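Local coordinates for glutaredoxin (Populus tremula x Populus tremuloides, PDB 2E7P), which binds a glutathione-ligated [2Fe-2S] cluster and probably reduces low-molecular-weight and protein disulfides at the expense of glutathione, at residues V24-Y29 against R35-L40. Sequence-based numbering, arbitrary orientation.
Sequences VFSKTY and RVKQLL. With GSH (glutathione), chain H.
Val24 sends CG2 to meet Leu40 CD1 tip to tip at 3.6 Å, while the same methyl slides past Val36 CG1 at 4.1 Å; a beta-branched, apolar residue suits a buried strand position facing a helix. Ser26 OG, anti to its own backbone N (chi1 176°), receives a weak hydrogen bond from Lys37 NZ at 3.5 Å. Lys37 reaches so far because its chain runs extended beyond CG, and its ammonium finds its stronger partner in Glu51, whose carboxylate also binds the serine hydroxyl; a small hydroxyl can serve both. A water accepts from Lys37 NZ and lies 2.9 Å from Lys27 O, to which it can donate, linking loop to helix. Lys27 starts away from the helix, and its bent chain brings NZ to hydrogen-bond glutathione O32 at 2.7 Å. Tyr29 OH donates to O31 of that carboxylate at 2.8 Å, adding a directed O-H to the lysine's charge, and Lys27 CB sits over the rim of one ring face. With a methionine in place of Lys27, O32 would probably be left without this bond and its nearby positive charge. Strand 22-26, helix 31-42 and strand 48-51 form a beta-alpha-beta unit of the thioredoxin fold, with helix 87-95 packed beside Val36 and helix 3-18 against Phe25.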
loop_
_atom_site.group_PDB
_atom_site.type_symbol
_atom_site.label_atom_id
_atom_site.label_comp_id
_atom_site.label_asym_id
_atom_site.label_seq_id
_atom_site.Cartn_x
_atom_site.Cartn_y
_atom_site.Cartn_z
ATOM N N VAL C 24 -13.877 -3.557 6.195
ATOM C CA VAL C 24 -12.796 -2.825 5.522
ATOM C C VAL C 24 -12.547 -3.445 4.146
ATOM O O VAL C 24 -12.003 -4.521 4.048
ATOM C CB VAL C 24 -11.482 -2.849 6.353
ATOM C CG1 VAL C 24 -10.389 -2.070 5.655
ATOM C CG2 VAL C 24 -11.703 -2.232 7.748
ATOM N N PHE C 25 -12.936 -2.755 3.085
ATOM C CA PHE C 25 -12.436 -3.092 1.739
ATOM C C PHE C 25 -10.976 -2.639 1.586
ATOM O O PHE C 25 -10.629 -1.507 1.872
ATOM C CB PHE C 25 -13.348 -2.517 0.635
ATOM C CG PHE C 25 -14.772 -3.034 0.692
ATOM C CD1 PHE C 25 -15.144 -4.185 0.012
ATOM C CD2 PHE C 25 -15.737 -2.346 1.408
ATOM C CE1 PHE C 25 -16.454 -4.639 0.024
ATOM C CE2 PHE C 25 -17.046 -2.809 1.461
ATOM C CZ PHE C 25 -17.401 -3.962 0.756
ATOM N N SER C 26 -10.132 -3.560 1.136
ATOM C CA SER C 26 -8.696 -3.475 1.300
ATOM C C SER C 26 -7.974 -4.121 0.096
ATOM O O SER C 26 -8.598 -4.756 -0.742
ATOM C CB SER C 26 -8.334 -4.195 2.615
ATOM O OG SER C 26 -6.947 -4.261 2.829
ATOM N N LYS C 27 -6.671 -3.877 -0.011
ATOM C CA LYS C 27 -5.776 -4.590 -0.906
ATOM C C LYS C 27 -4.637 -5.059 0.004
ATOM O O LYS C 27 -4.229 -4.339 0.936
ATOM C CB LYS C 27 -5.209 -3.678 -2.006
ATOM C CG LYS C 27 -6.199 -3.151 -3.075
ATOM C CD LYS C 27 -6.481 -4.136 -4.164
ATOM C CE LYS C 27 -7.605 -3.620 -5.072
ATOM N NZ LYS C 27 -7.116 -2.836 -6.269
ATOM N N THR C 28 -4.135 -6.275 -0.256
ATOM C CA THR C 28 -3.188 -6.935 0.648
ATOM C C THR C 28 -1.851 -6.200 0.658
ATOM O O THR C 28 -1.134 -6.217 1.642
ATOM C CB THR C 28 -2.917 -8.384 0.221
ATOM O OG1 THR C 28 -2.466 -8.385 -1.145
ATOM C CG2 THR C 28 -4.189 -9.257 0.372
ATOM N N TYR C 29 -1.533 -5.542 -0.447
ATOM C CA TYR C 29 -0.262 -4.850 -0.580
ATOM C C TYR C 29 -0.227 -3.420 0.000
ATOM O O TYR C 29 0.845 -2.796 0.005
ATOM C CB TYR C 29 0.161 -4.842 -2.059
ATOM C CG TYR C 29 -0.856 -4.203 -2.974
ATOM C CD1 TYR C 29 -0.984 -2.800 -3.037
ATOM C CD2 TYR C 29 -1.703 -4.992 -3.762
ATOM C CE1 TYR C 29 -1.920 -2.209 -3.858
ATOM C CE2 TYR C 29 -2.655 -4.409 -4.606
ATOM C CZ TYR C 29 -2.751 -3.021 -4.638
ATOM O OH TYR C 29 -3.681 -2.460 -5.455
ATOM N N ARG C 35 -2.604 0.548 8.016
ATOM C CA ARG C 35 -2.767 1.617 9.020
ATOM C C ARG C 35 -4.215 1.631 9.589
ATOM O O ARG C 35 -4.435 1.739 10.801
ATOM C CB ARG C 35 -2.389 2.977 8.390
ATOM C CG ARG C 35 -2.485 4.237 9.342
ATOM C CD ARG C 35 -1.579 4.146 10.575
ATOM N NE ARG C 35 -1.720 5.346 11.400
ATOM C CZ ARG C 35 -1.764 5.361 12.734
ATOM N NH1 ARG C 35 -1.667 4.227 13.425
ATOM N NH2 ARG C 35 -1.922 6.527 13.382
ATOM N N VAL C 36 -5.203 1.495 8.721
ATOM C CA VAL C 36 -6.573 1.338 9.209
ATOM C C VAL C 36 -6.743 0.119 10.115
ATOM O O VAL C 36 -7.347 0.201 11.180
ATOM C CB VAL C 36 -7.564 1.297 8.035
ATOM C CG1 VAL C 36 -8.936 0.736 8.475
ATOM C CG2 VAL C 36 -7.697 2.710 7.472
ATOM N N LYS C 37 -6.183 -1.006 9.708
ATOM C CA LYS C 37 -6.222 -2.226 10.507
ATOM C C LYS C 37 -5.564 -2.008 11.869
ATOM O O LYS C 37 -6.072 -2.491 12.886
ATOM C CB LYS C 37 -5.504 -3.352 9.728
ATOM C CG LYS C 37 -6.335 -3.884 8.551
ATOM C CD LYS C 37 -5.444 -4.626 7.606
ATOM C CE LYS C 37 -6.157 -4.918 6.265
ATOM N NZ LYS C 37 -5.354 -5.865 5.469
ATOM N N GLN C 38 -4.410 -1.338 11.861
ATOM C CA GLN C 38 -3.695 -0.968 13.089
ATOM C C GLN C 38 -4.586 -0.147 14.036
ATOM O O GLN C 38 -4.695 -0.444 15.210
ATOM C CB GLN C 38 -2.431 -0.159 12.751
ATOM C CG GLN C 38 -1.554 0.154 14.009
ATOM C CD GLN C 38 -0.281 0.879 13.650
ATOM O OE1 GLN C 38 -0.275 1.736 12.772
ATOM N NE2 GLN C 38 0.812 0.554 14.349
ATOM N N LEU C 39 -5.216 0.891 13.500
ATOM C CA LEU C 39 -6.124 1.744 14.277
ATOM C C LEU C 39 -7.337 1.001 14.795
ATOM O O LEU C 39 -7.740 1.208 15.922
ATOM C CB LEU C 39 -6.558 2.960 13.428
ATOM C CG LEU C 39 -5.369 3.914 13.258
ATOM C CD1 LEU C 39 -5.594 4.960 12.146
ATOM C CD2 LEU C 39 -5.005 4.549 14.673
ATOM N N LEU C 40 -7.919 0.118 13.996
ATOM C CA LEU C 40 -9.021 -0.735 14.520
ATOM C C LEU C 40 -8.568 -1.699 15.621
ATOM O O LEU C 40 -9.200 -1.802 16.672
ATOM C CB LEU C 40 -9.765 -1.477 13.393
ATOM C CG LEU C 40 -10.473 -0.521 12.426
ATOM C CD1 LEU C 40 -10.893 -1.288 11.147
ATOM C CD2 LEU C 40 -11.693 0.145 13.110
HETATM N N1 GSH H . -6.985 9.502 0.722
HETATM C CA1 GSH H . -7.181 8.058 0.561
HETATM C C1 GSH H . -7.345 7.459 1.929
HETATM O O11 GSH H . -7.789 6.287 2.102
HETATM O O12 GSH H . -7.041 8.203 2.888
HETATM C CB1 GSH H . -6.009 7.465 -0.238
HETATM C CG1 GSH H . -6.201 5.970 -0.581
HETATM C CD1 GSH H . -5.297 5.528 -1.700
HETATM O OE1 GSH H . -4.582 6.315 -2.302
HETATM N N2 GSH H . -5.382 4.250 -2.053
HETATM C CA2 GSH H . -4.582 3.709 -3.158
HETATM C C2 GSH H . -5.518 2.935 -4.063
HETATM O O2 GSH H . -6.593 2.452 -3.655
HETATM C CB2 GSH H . -3.466 2.772 -2.592
HETATM S SG2 GSH H . -2.139 3.216 -1.392
HETATM N N3 GSH H . -5.168 2.773 -5.342
HETATM C CA3 GSH H . -5.984 2.021 -6.252
HETATM C C3 GSH H . -5.923 0.557 -5.830
HETATM O O31 GSH H . -4.923 0.082 -5.238
HETATM O O32 GSH H . -6.897 -0.156 -6.109
HETATM O O HOH W 1 -3.580 -4.471 3.727
#